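PDB 2IQI: hypothetical protein XCC0632, which is of unknown function but probably serves as an auxiliary lipoprotein component of an ABC-type transport system. Local coordinates for residues 47-52 with 57-62; 63-68 with 157-162; 110-113 with 119-122. All blocks are in the same frame, centred on the assembly; numbering follows the deposited sequence.

Interaction 1: residues 47-52 with 57-62; sequences RINVRP and LQVYHG
Val50 turns CG2 anti to its backbone N and CG1 into the position between N and the carbonyl carbon (chi1 53°), while Tyr60 sets CG anti to its carbonyl carbon (chi1 -75°), and these two choices lay the valine over one face of the tyrosine ring. Val50 CB stands 4.1 Å from the centroid of the Tyr60 ring, a CH-pi contact displaced toward the rim, and CG2 follows the ring out to the phenol end. Ile48 comes at the ring edge instead, its CG2 3.6 Å from Tyr60 CD2. Beta-branched residues suit this place because they are at home in extended chain and carry their methyls close to the backbone. The Tyr60 hydroxyl probably hydrogen-bonds to Ser112 OG, and the tyrosine side chain also touches Val158 of helix 155-185.

On the other side of the strands, Val59 CG1 lies 3.8 Å from Asn49 OD1. At the turn end, Leu57 CD2 sits over one face of the Arg51 guanidinium, 3.7 Å from NH2, while NE forms a salt bridge with Glu111. Pro52 CG rests against the amide end of Gln58.

Three backbone hydrogen bonds hold the two strands in register. Gln58 N reaches Val50 O at 2.8 Å and almost straight (176°), and Val50 N returns to Gln58 O at 3.1 Å. Tyr60 N to Ile48 O, at 3.0 Å, carries the pairing one step further. Non-hydrogen-bonded Asn49-Val59 beside hydrogen-bonded Val50-Gln58 is the alternation of an antiparallel beta hairpin, here formed by strands 49-51 and 58-59.

Interaction 2: residues 63-68 with 157-162; sequences AGWAQP and AVAAAF
Strand 63-65 runs past helix 155-185; no hydrogen bond joins residues 63-68 to residues 157-162, and the nearest CA atoms, those of Trp65 and Ala159, stand 8.9 Å apart. Long side chains must span that gap, and a tryptophan is large enough to do so. Its CG lies anti to the carbonyl carbon (chi1 -64°), and the indole is directed at the helix with the benzo end leading. There it meets Phe162 in a T-shaped (edge-to-face) pair: the Trp65 edge points at the Phe162 face, the planes are 89° apart and the centroids of the six-membered rings 5.0 Å. Trp65 CH2 is 3.4 Å from Phe162 CD2, and CZ2 stands over the same phenyl face, displaced toward its rim. Ala159, one turn earlier on the helix, adds a looser apolar touch, its CB 4.3 Å from Trp65 CZ3; a small residue lets the indole approach the helix there. All three residues are buried, as befits a wholly apolar contact.

Around this pair, Tyr13 of strand 11-13 touches both Trp65 and Ala159, and Met72 of helix 69-82 also packs on the indole. Phe162 in turn meets Phe110 of strand 101-110 with nearly parallel rings and touches Ala122 of strand 121-132.

Interaction 3: residues 110-113 with 119-122; sequences FESD and LPAA
Asp113 and Ala121 pair across an antiparallel beta hairpin that joins strand 112-113 to the start of strand 121-132, just after the chain turns a corner at Glu111. The backbone hydrogen bonds come as a reciprocal couple. Asp113 N donates to Ala121 O at 2.8 Å, and Ala121 N to Asp113 O at 2.6 Å; together they close the ring of a hydrogen-bonded pair. Ser112-Ala122 next to it is a non-hydrogen-bonded one, with CA atoms 4.5 Å apart.

Side-chain polar bonds lead out of the hairpin. Glu111 forms a salt bridge with Arg51, while Asp113 OD1 accepts from the backbone N of Ala115, an arrangement that suits an aspartate at the entrance to a turn. The Ser112 hydroxyl probably hydrogen-bonds to that of Tyr60, a partner that would let a small polar residue sit in a buried place with its oxygen satisfied.

The van der Waals contacts across the hairpin are few. Ala121 lies on the face that Asp113 uses. On the other face Ala122 packs against Ala161 of helix 155-185, where a single methyl lets the helix lie close. Pro120, having no N-H to give, comes before the paired residues and presents its ring to Ser112. That serine places OG anti to its backbone N (chi1 -172°), 3.4 Å from both CB and CG of Pro120.

The three contacts meet at one end of the chain, their centres 10 to 11 Å apart. Interactions 1 and 3 share a sheet, since strands 49-51 and 112-113 run side by side and parallel; they are joined by the salt bridge of Arg51 NE with Glu111 OE1 and by a probable hydrogen bond between Tyr60 OH and Ser112 OG at 2.8 Å. The helix of interaction 2 also touches both hairpins. Ile48 CG1 lies 3.6 Å from Trp65 NE1, and Phe162 CZ is 3.4 Å from Glu111 C. Phe162 touches both Trp65 of interaction 2 and Phe110 of interaction 3, which lie on the same side of its ring.

Interaction 1: residues 47-52 with 57-62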
ATOM      1  N   ARG A  47     -13.304  -7.413  -4.056  1.00 52.85           N
ATOM      2  CA  ARG A  47     -13.254  -7.818  -5.454  1.00 51.91           C
ATOM      3  C   ARG A  47     -11.987  -7.316  -6.087  1.00 50.03           C
ATOM      4  O   ARG A  47     -11.343  -6.402  -5.572  1.00 50.08           O
ATOM      5  CB  ARG A  47     -14.458  -7.316  -6.214  1.00 52.76           C
ATOM      6  CG  ARG A  47     -15.715  -8.056  -5.912  1.00 55.33           C
ATOM      7  CD  ARG A  47     -16.788  -7.249  -6.534  1.00 61.48           C
ATOM      8  NE  ARG A  47     -18.061  -7.387  -5.840  1.00 68.31           N
ATOM      9  CZ  ARG A  47     -19.148  -6.689  -6.166  1.00 72.14           C
ATOM     10  NH1 ARG A  47     -19.090  -5.810  -7.176  1.00 73.21           N
ATOM     11  NH2 ARG A  47     -20.289  -6.871  -5.502  1.00 72.32           N
ATOM     12  N   ILE A  48     -11.616  -7.942  -7.195  1.00 48.16           N
ATOM     13  CA  ILE A  48     -10.342  -7.657  -7.836  1.00 45.55           C
ATOM     14  C   ILE A  48     -10.603  -6.910  -9.103  1.00 45.31           C
ATOM     15  O   ILE A  48     -11.178  -7.447 -10.042  1.00 45.39           O
ATOM     16  CB  ILE A  48      -9.538  -8.926  -8.131  1.00 44.75           C
ATOM     17  CG1 ILE A  48      -9.414  -9.777  -6.868  1.00 41.67           C
ATOM     18  CG2 ILE A  48      -8.175  -8.528  -8.710  1.00 43.88           C
ATOM     19  CD1 ILE A  48      -8.573 -10.994  -6.984  1.00 41.71           C
ATOM     20  N   ASN A  49     -10.175  -5.662  -9.132  1.00 45.36           N
ATOM     21  CA  ASN A  49     -10.330  -4.837 -10.315  1.00 44.89           C
ATOM     22  C   ASN A  49      -9.394  -5.167 -11.461  1.00 43.94           C
ATOM     23  O   ASN A  49      -8.231  -5.577 -11.273  1.00 42.65           O
ATOM     24  CB  ASN A  49     -10.181  -3.390  -9.936  1.00 46.12           C
ATOM     25  CG  ASN A  49     -11.147  -2.984  -8.851  1.00 48.54           C
ATOM     26  OD1 ASN A  49     -12.142  -3.659  -8.626  1.00 51.43           O
ATOM     27  ND2 ASN A  49     -10.866  -1.863  -8.183  1.00 52.41           N
ATOM     28  N   VAL A  50      -9.939  -4.993 -12.655  1.00 43.01           N
ATOM     29  CA  VAL A  50      -9.207  -5.206 -13.871  1.00 42.63           C
ATOM     30  C   VAL A  50      -9.654  -4.144 -14.876  1.00 42.37           C
ATOM     31  O   VAL A  50     -10.832  -3.846 -14.984  1.00 42.38           O
ATOM     32  CB  VAL A  50      -9.390  -6.676 -14.377  1.00 43.07           C
ATOM     33  CG1 VAL A  50     -10.862  -7.044 -14.487  1.00 42.70           C
ATOM     34  CG2 VAL A  50      -8.635  -6.933 -15.710  1.00 42.41           C
ATOM     35  N   ARG A  51      -8.694  -3.546 -15.567  1.00 42.25           N
ATOM     36  CA  ARG A  51      -8.950  -2.559 -16.609  1.00 42.20           C
ATOM     37  C   ARG A  51      -8.552  -3.184 -17.954  1.00 42.29           C
ATOM     38  O   ARG A  51      -7.397  -3.073 -18.372  1.00 41.66           O
ATOM     39  CB  ARG A  51      -8.103  -1.312 -16.324  1.00 42.73           C
ATOM     40  CG  ARG A  51      -8.288  -0.139 -17.290  1.00 43.13           C
ATOM     41  CD  ARG A  51      -7.556   1.099 -16.853  1.00 42.34           C
ATOM     42  NE  ARG A  51      -7.809   1.417 -15.446  1.00 44.59           N
ATOM     43  CZ  ARG A  51      -8.611   2.380 -15.009  1.00 44.30           C
ATOM     44  NH1 ARG A  51      -9.279   3.151 -15.850  1.00 43.71           N
ATOM     45  NH2 ARG A  51      -8.734   2.571 -13.716  1.00 44.75           N
ATOM     46  N   PRO A  52      -9.481  -3.914 -18.610  1.00 42.57           N
ATOM     47  CA  PRO A  52      -9.077  -4.552 -19.853  1.00 42.66           C
ATOM     48  C   PRO A  52      -8.818  -3.558 -20.987  1.00 43.67           C
ATOM     49  O   PRO A  52      -8.050  -3.883 -21.887  1.00 44.93           O
ATOM     50  CB  PRO A  52     -10.256  -5.451 -20.176  1.00 42.13           C
ATOM     51  CG  PRO A  52     -11.409  -4.787 -19.531  1.00 41.57           C
ATOM     52  CD  PRO A  52     -10.872  -4.261 -18.260  1.00 42.49           C
ATOM     53  N   LEU A  57     -13.467  -0.273 -16.186  1.00 41.63           N
ATOM     54  CA  LEU A  57     -13.196  -1.232 -15.109  1.00 41.93           C
ATOM     55  C   LEU A  57     -14.162  -2.420 -15.085  1.00 42.42           C
ATOM     56  O   LEU A  57     -15.373  -2.241 -15.201  1.00 43.11           O
ATOM     57  CB  LEU A  57     -13.179  -0.539 -13.731  1.00 41.43           C
ATOM     58  CG  LEU A  57     -11.910   0.228 -13.321  1.00 41.77           C
ATOM     59  CD1 LEU A  57     -11.967   0.700 -11.877  1.00 43.16           C
ATOM     60  CD2 LEU A  57     -10.621  -0.558 -13.530  1.00 41.22           C
ATOM     61  N   GLN A  58     -13.620  -3.627 -14.942  1.00 42.91           N
ATOM     62  CA  GLN A  58     -14.400  -4.853 -14.707  1.00 43.37           C
ATOM     63  C   GLN A  58     -13.903  -5.508 -13.405  1.00 43.98           C
ATOM     64  O   GLN A  58     -13.061  -4.938 -12.721  1.00 43.94           O
ATOM     65  CB  GLN A  58     -14.240  -5.797 -15.888  1.00 43.05           C
ATOM     66  CG  GLN A  58     -15.282  -5.611 -16.957  1.00 43.80           C
ATOM     67  CD  GLN A  58     -14.785  -5.902 -18.367  1.00 45.74           C
ATOM     68  OE1 GLN A  58     -14.148  -6.938 -18.662  1.00 43.34           O
ATOM     69  NE2 GLN A  58     -15.100  -4.980 -19.263  1.00 47.26           N
ATOM     70  N   VAL A  59     -14.429  -6.674 -13.034  1.00 44.54           N
ATOM     71  CA  VAL A  59     -13.884  -7.416 -11.875  1.00 45.25           C
ATOM     72  C   VAL A  59     -13.602  -8.820 -12.336  1.00 46.12           C
ATOM     73  O   VAL A  59     -14.311  -9.311 -13.192  1.00 47.64           O
ATOM     74  CB  VAL A  59     -14.821  -7.431 -10.622  1.00 45.10           C
ATOM     75  CG1 VAL A  59     -14.818  -6.064  -9.909  1.00 44.18           C
ATOM     76  CG2 VAL A  59     -16.258  -7.882 -10.971  1.00 45.01           C
ATOM     77  N   TYR A  60     -12.559  -9.474 -11.847  1.00 46.97           N
ATOM     78  CA  TYR A  60     -12.369 -10.863 -12.269  1.00 48.31           C
ATOM     79  C   TYR A  60     -13.555 -11.656 -11.725  1.00 50.08           C
ATOM     80  O   TYR A  60     -13.946 -11.476 -10.566  1.00 50.23           O
ATOM     81  CB  TYR A  60     -11.052 -11.453 -11.766  1.00 46.99           C
ATOM     82  CG  TYR A  60      -9.837 -10.961 -12.508  1.00 46.10           C
ATOM     83  CD1 TYR A  60      -9.575 -11.372 -13.814  1.00 45.71           C
ATOM     84  CD2 TYR A  60      -8.942 -10.092 -11.902  1.00 44.26           C
ATOM     85  CE1 TYR A  60      -8.435 -10.914 -14.493  1.00 46.01           C
ATOM     86  CE2 TYR A  60      -7.817  -9.636 -12.567  1.00 44.10           C
ATOM     87  CZ  TYR A  60      -7.565 -10.038 -13.854  1.00 44.16           C
ATOM     88  OH  TYR A  60      -6.453  -9.571 -14.496  1.00 42.75           O
ATOM     89  N   HIS A  61     -14.165 -12.499 -12.547  1.00 52.19           N
ATOM     90  CA  HIS A  61     -15.227 -13.333 -11.993  1.00 54.41           C
ATOM     91  C   HIS A  61     -14.672 -14.593 -11.323  1.00 53.74           C
ATOM     92  O   HIS A  61     -13.692 -15.172 -11.783  1.00 53.32           O
ATOM     93  CB  HIS A  61     -16.357 -13.577 -13.004  1.00 55.48           C
ATOM     94  CG  HIS A  61     -17.265 -12.391 -13.160  1.00 61.67           C
ATOM     95  ND1 HIS A  61     -17.082 -11.428 -14.139  1.00 66.51           N
ATOM     96  CD2 HIS A  61     -18.327 -11.975 -12.421  1.00 66.36           C
ATOM     97  CE1 HIS A  61     -18.009 -10.491 -14.017  1.00 68.34           C
ATOM     98  NE2 HIS A  61     -18.774 -10.796 -12.980  1.00 69.47           N
ATOM     99  N   GLY A  62     -15.255 -14.957 -10.190  1.00 53.44           N
ATOM    100  CA  GLY A  62     -14.812 -16.157  -9.473  1.00 53.98           C
ATOM    101  C   GLY A  62     -13.438 -16.057  -8.824  1.00 53.73           C
ATOM    102  O   GLY A  62     -12.778 -17.077  -8.549  1.00 54.51           O
TER

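Interaction 2: residues 63-68 with 157-162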
ATOM      1  N   ALA A  63     -13.007 -14.819  -8.591  1.00 52.75           N
ATOM      2  CA  ALA A  63     -11.804 -14.525  -7.829  1.00 51.41           C
ATOM      3  C   ALA A  63     -12.100 -13.365  -6.876  1.00 50.40           C
ATOM      4  O   ALA A  63     -12.872 -12.468  -7.214  1.00 50.56           O
ATOM      5  CB  ALA A  63     -10.672 -14.187  -8.760  1.00 51.29           C
ATOM      6  N   GLY A  64     -11.514 -13.389  -5.681  1.00 49.04           N
ATOM      7  CA  GLY A  64     -11.596 -12.239  -4.776  1.00 47.00           C
ATOM      8  C   GLY A  64     -10.438 -12.231  -3.804  1.00 45.91           C
ATOM      9  O   GLY A  64      -9.665 -13.194  -3.742  1.00 45.62           O
ATOM     10  N   TRP A  65     -10.347 -11.152  -3.029  1.00 45.03           N
ATOM     11  CA  TRP A  65      -9.332 -10.962  -1.976  1.00 43.88           C
ATOM     12  C   TRP A  65      -9.841 -11.394  -0.561  1.00 44.30           C
ATOM     13  O   TRP A  65     -10.972 -11.087  -0.203  1.00 44.80           O
ATOM     14  CB  TRP A  65      -8.989  -9.479  -1.880  1.00 42.39           C
ATOM     15  CG  TRP A  65      -8.337  -8.801  -3.048  1.00 41.36           C
ATOM     16  CD1 TRP A  65      -8.767  -7.661  -3.662  1.00 39.94           C
ATOM     17  CD2 TRP A  65      -7.131  -9.183  -3.719  1.00 39.97           C
ATOM     18  NE1 TRP A  65      -7.911  -7.313  -4.678  1.00 39.36           N
ATOM     19  CE2 TRP A  65      -6.901  -8.236  -4.738  1.00 39.22           C
ATOM     20  CE3 TRP A  65      -6.237 -10.251  -3.579  1.00 40.78           C
ATOM     21  CZ2 TRP A  65      -5.817  -8.322  -5.604  1.00 39.18           C
ATOM     22  CZ3 TRP A  65      -5.152 -10.326  -4.428  1.00 40.06           C
ATOM     23  CH2 TRP A  65      -4.952  -9.367  -5.428  1.00 40.07           C
ATOM     24  N   ALA A  66      -8.999 -12.052   0.245  1.00 43.90           N
ATOM     25  CA  ALA A  66      -9.312 -12.356   1.653  1.00 44.03           C
ATOM     26  C   ALA A  66      -9.785 -11.149   2.493  1.00 44.76           C
ATOM     27  O   ALA A  66     -10.643 -11.274   3.374  1.00 45.66           O
ATOM     28  CB  ALA A  66      -8.106 -12.986   2.322  1.00 43.40           C
ATOM     29  N   GLN A  67      -9.194  -9.984   2.242  1.00 44.74           N
ATOM     30  CA  GLN A  67      -9.565  -8.743   2.915  1.00 43.90           C
ATOM     31  C   GLN A  67      -9.864  -7.759   1.807  1.00 42.78           C
ATOM     32  O   GLN A  67      -9.346  -7.936   0.725  1.00 42.50           O
ATOM     33  CB  GLN A  67      -8.370  -8.163   3.673  1.00 43.90           C
ATOM     34  CG  GLN A  67      -8.036  -8.791   4.956  1.00 45.36           C
ATOM     35  CD  GLN A  67      -6.687  -8.333   5.459  1.00 47.45           C
ATOM     36  OE1 GLN A  67      -5.660  -8.556   4.813  1.00 46.44           O
ATOM     37  NE2 GLN A  67      -6.678  -7.705   6.630  1.00 48.35           N
ATOM     38  N   PRO A  68     -10.626  -6.676   2.096  1.00 41.87           N
ATOM     39  CA  PRO A  68     -10.654  -5.577   1.132  1.00 40.83           C
ATOM     40  C   PRO A  68      -9.272  -4.966   0.963  1.00 40.69           C
ATOM     41  O   PRO A  68      -8.419  -5.089   1.850  1.00 40.48           O
ATOM     42  CB  PRO A  68     -11.590  -4.565   1.778  1.00 41.00           C
ATOM     43  CG  PRO A  68     -12.319  -5.305   2.835  1.00 41.45           C
ATOM     44  CD  PRO A  68     -11.446  -6.398   3.294  1.00 41.15           C
ATOM     45  N   ALA A 157      -1.785 -15.755 -11.491  1.00 39.90           N
ATOM     46  CA  ALA A 157      -0.612 -14.998 -11.886  1.00 39.13           C
ATOM     47  C   ALA A 157      -0.770 -13.518 -11.462  1.00 38.01           C
ATOM     48  O   ALA A 157       0.186 -12.863 -11.017  1.00 37.11           O
ATOM     49  CB  ALA A 157      -0.345 -15.131 -13.426  1.00 38.94           C
ATOM     50  N   VAL A 158      -1.994 -13.030 -11.589  1.00 37.00           N
ATOM     51  CA  VAL A 158      -2.314 -11.653 -11.269  1.00 37.62           C
ATOM     52  C   VAL A 158      -2.118 -11.364  -9.761  1.00 38.29           C
ATOM     53  O   VAL A 158      -1.577 -10.321  -9.375  1.00 38.86           O
ATOM     54  CB  VAL A 158      -3.759 -11.311 -11.716  1.00 37.37           C
ATOM     55  CG1 VAL A 158      -4.171  -9.954 -11.200  1.00 37.02           C
ATOM     56  CG2 VAL A 158      -3.844 -11.341 -13.229  1.00 35.73           C
ATOM     57  N   ALA A 159      -2.549 -12.309  -8.929  1.00 37.78           N
ATOM     58  CA  ALA A 159      -2.455 -12.184  -7.506  1.00 37.04           C
ATOM     59  C   ALA A 159      -1.001 -12.232  -7.083  1.00 37.15           C
ATOM     60  O   ALA A 159      -0.596 -11.531  -6.158  1.00 37.56           O
ATOM     61  CB  ALA A 159      -3.231 -13.289  -6.866  1.00 36.89           C
ATOM     62  N   ALA A 160      -0.217 -13.067  -7.750  1.00 37.06           N
ATOM     63  CA  ALA A 160       1.205 -13.155  -7.490  1.00 37.03           C
ATOM     64  C   ALA A 160       1.876 -11.831  -7.799  1.00 37.28           C
ATOM     65  O   ALA A 160       2.747 -11.381  -7.044  1.00 36.60           O
ATOM     66  CB  ALA A 160       1.822 -14.225  -8.307  1.00 37.36           C
ATOM     67  N   ALA A 161       1.454 -11.194  -8.893  1.00 37.03           N
ATOM     68  CA  ALA A 161       1.987  -9.860  -9.209  1.00 37.09           C
ATOM     69  C   ALA A 161       1.566  -8.801  -8.150  1.00 36.92           C
ATOM     70  O   ALA A 161       2.306  -7.882  -7.840  1.00 36.47           O
ATOM     71  CB  ALA A 161       1.579  -9.432 -10.632  1.00 36.26           C
ATOM     72  N   PHE A 162       0.373  -8.962  -7.593  1.00 36.81           N
ATOM     73  CA  PHE A 162      -0.125  -8.042  -6.609  1.00 36.74           C
ATOM     74  C   PHE A 162       0.667  -8.166  -5.306  1.00 37.79           C
ATOM     75  O   PHE A 162       0.886  -7.182  -4.617  1.00 38.82           O
ATOM     76  CB  PHE A 162      -1.597  -8.296  -6.373  1.00 36.08           C
ATOM     77  CG  PHE A 162      -2.524  -7.401  -7.154  1.00 35.01           C
ATOM     78  CD1 PHE A 162      -2.570  -6.017  -6.900  1.00 33.90           C
ATOM     79  CD2 PHE A 162      -3.406  -7.945  -8.086  1.00 32.95           C
ATOM     80  CE1 PHE A 162      -3.453  -5.175  -7.596  1.00 34.30           C
ATOM     81  CE2 PHE A 162      -4.324  -7.127  -8.763  1.00 33.61           C
ATOM     82  CZ  PHE A 162      -4.349  -5.731  -8.521  1.00 35.41           C
TER

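Interaction 3: residues 110-113 with 119-122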
ATOM      1  N   PHE A 110      -6.082   0.328  -7.542  1.00 38.42           N
ATOM      2  CA  PHE A 110      -5.739  -1.019  -7.085  1.00 38.49           C
ATOM      3  C   PHE A 110      -6.307  -2.016  -8.132  1.00 39.53           C
ATOM      4  O   PHE A 110      -7.459  -2.497  -8.031  1.00 39.67           O
ATOM      5  CB  PHE A 110      -6.323  -1.273  -5.703  1.00 37.60           C
ATOM      6  CG  PHE A 110      -5.578  -2.300  -4.919  1.00 36.56           C
ATOM      7  CD1 PHE A 110      -5.795  -3.650  -5.137  1.00 35.44           C
ATOM      8  CD2 PHE A 110      -4.648  -1.919  -3.960  1.00 35.79           C
ATOM      9  CE1 PHE A 110      -5.088  -4.592  -4.423  1.00 33.16           C
ATOM     10  CE2 PHE A 110      -3.957  -2.848  -3.234  1.00 34.19           C
ATOM     11  CZ  PHE A 110      -4.165  -4.186  -3.475  1.00 35.54           C
ATOM     12  N   GLU A 111      -5.524  -2.299  -9.168  1.00 39.54           N
ATOM     13  CA  GLU A 111      -6.112  -2.938 -10.333  1.00 40.48           C
ATOM     14  C   GLU A 111      -5.127  -3.745 -11.158  1.00 39.93           C
ATOM     15  O   GLU A 111      -3.935  -3.456 -11.194  1.00 39.87           O
ATOM     16  CB  GLU A 111      -6.797  -1.891 -11.209  1.00 39.35           C
ATOM     17  CG  GLU A 111      -5.814  -0.855 -11.779  1.00 42.27           C
ATOM     18  CD  GLU A 111      -6.503   0.330 -12.452  1.00 43.45           C
ATOM     19  OE1 GLU A 111      -6.377   0.460 -13.687  1.00 47.71           O
ATOM     20  OE2 GLU A 111      -7.184   1.124 -11.758  1.00 48.12           O
ATOM     21  N   SER A 112      -5.648  -4.770 -11.815  1.00 40.05           N
ATOM     22  CA  SER A 112      -4.920  -5.448 -12.871  1.00 40.45           C
ATOM     23  C   SER A 112      -5.059  -4.644 -14.153  1.00 40.72           C
ATOM     24  O   SER A 112      -6.144  -4.515 -14.682  1.00 40.85           O
ATOM     25  CB  SER A 112      -5.492  -6.824 -13.063  1.00 39.83           C
ATOM     26  OG  SER A 112      -4.688  -7.533 -13.942  1.00 41.23           O
ATOM     27  N   ASP A 113      -3.963  -4.062 -14.625  1.00 41.90           N
ATOM     28  CA  ASP A 113      -4.015  -3.083 -15.723  1.00 42.79           C
ATOM     29  C   ASP A 113      -3.356  -3.636 -16.968  1.00 42.82           C
ATOM     30  O   ASP A 113      -2.157  -3.949 -16.962  1.00 42.57           O
ATOM     31  CB  ASP A 113      -3.352  -1.780 -15.286  1.00 42.91           C
ATOM     32  CG  ASP A 113      -3.401  -0.665 -16.355  1.00 44.62           C
ATOM     33  OD1 ASP A 113      -4.240  -0.693 -17.297  1.00 43.63           O
ATOM     34  OD2 ASP A 113      -2.574   0.284 -16.212  1.00 45.76           O
ATOM     35  N   LEU A 119      -0.349  -8.954 -21.640  1.00 47.13           N
ATOM     36  CA  LEU A 119      -0.442  -9.328 -20.207  1.00 45.19           C
ATOM     37  C   LEU A 119      -0.511  -8.092 -19.279  1.00 44.02           C
ATOM     38  O   LEU A 119       0.243  -7.121 -19.469  1.00 44.16           O
ATOM     39  CB  LEU A 119       0.740 -10.200 -19.789  1.00 44.96           C
ATOM     40  CG  LEU A 119       1.123 -11.404 -20.636  1.00 43.98           C
ATOM     41  CD1 LEU A 119       2.545 -11.804 -20.303  1.00 42.03           C
ATOM     42  CD2 LEU A 119       0.133 -12.549 -20.434  1.00 43.65           C
ATOM     43  N   PRO A 120      -1.370  -8.149 -18.240  1.00 42.29           N
ATOM     44  CA  PRO A 120      -1.642  -6.970 -17.449  1.00 41.08           C
ATOM     45  C   PRO A 120      -0.613  -6.793 -16.328  1.00 40.23           C
ATOM     46  O   PRO A 120       0.140  -7.735 -15.996  1.00 39.35           O
ATOM     47  CB  PRO A 120      -2.991  -7.294 -16.835  1.00 41.65           C
ATOM     48  CG  PRO A 120      -2.912  -8.773 -16.562  1.00 41.60           C
ATOM     49  CD  PRO A 120      -2.074  -9.333 -17.700  1.00 42.37           C
ATOM     50  N   ALA A 121      -0.586  -5.587 -15.760  1.00 38.78           N
ATOM     51  CA  ALA A 121       0.305  -5.275 -14.642  1.00 37.58           C
ATOM     52  C   ALA A 121      -0.533  -5.018 -13.386  1.00 36.60           C
ATOM     53  O   ALA A 121      -1.493  -4.245 -13.423  1.00 35.52           O
ATOM     54  CB  ALA A 121       1.170  -4.075 -14.970  1.00 36.26           C
ATOM     55  N   ALA A 122      -0.176  -5.681 -12.284  1.00 36.00           N
ATOM     56  CA  ALA A 122      -0.800  -5.360 -10.996  1.00 36.12           C
ATOM     57  C   ALA A 122      -0.305  -3.989 -10.581  1.00 35.21           C
ATOM     58  O   ALA A 122       0.884  -3.783 -10.461  1.00 35.55           O
ATOM     59  CB  ALA A 122      -0.455  -6.376  -9.958  1.00 36.64           C
TER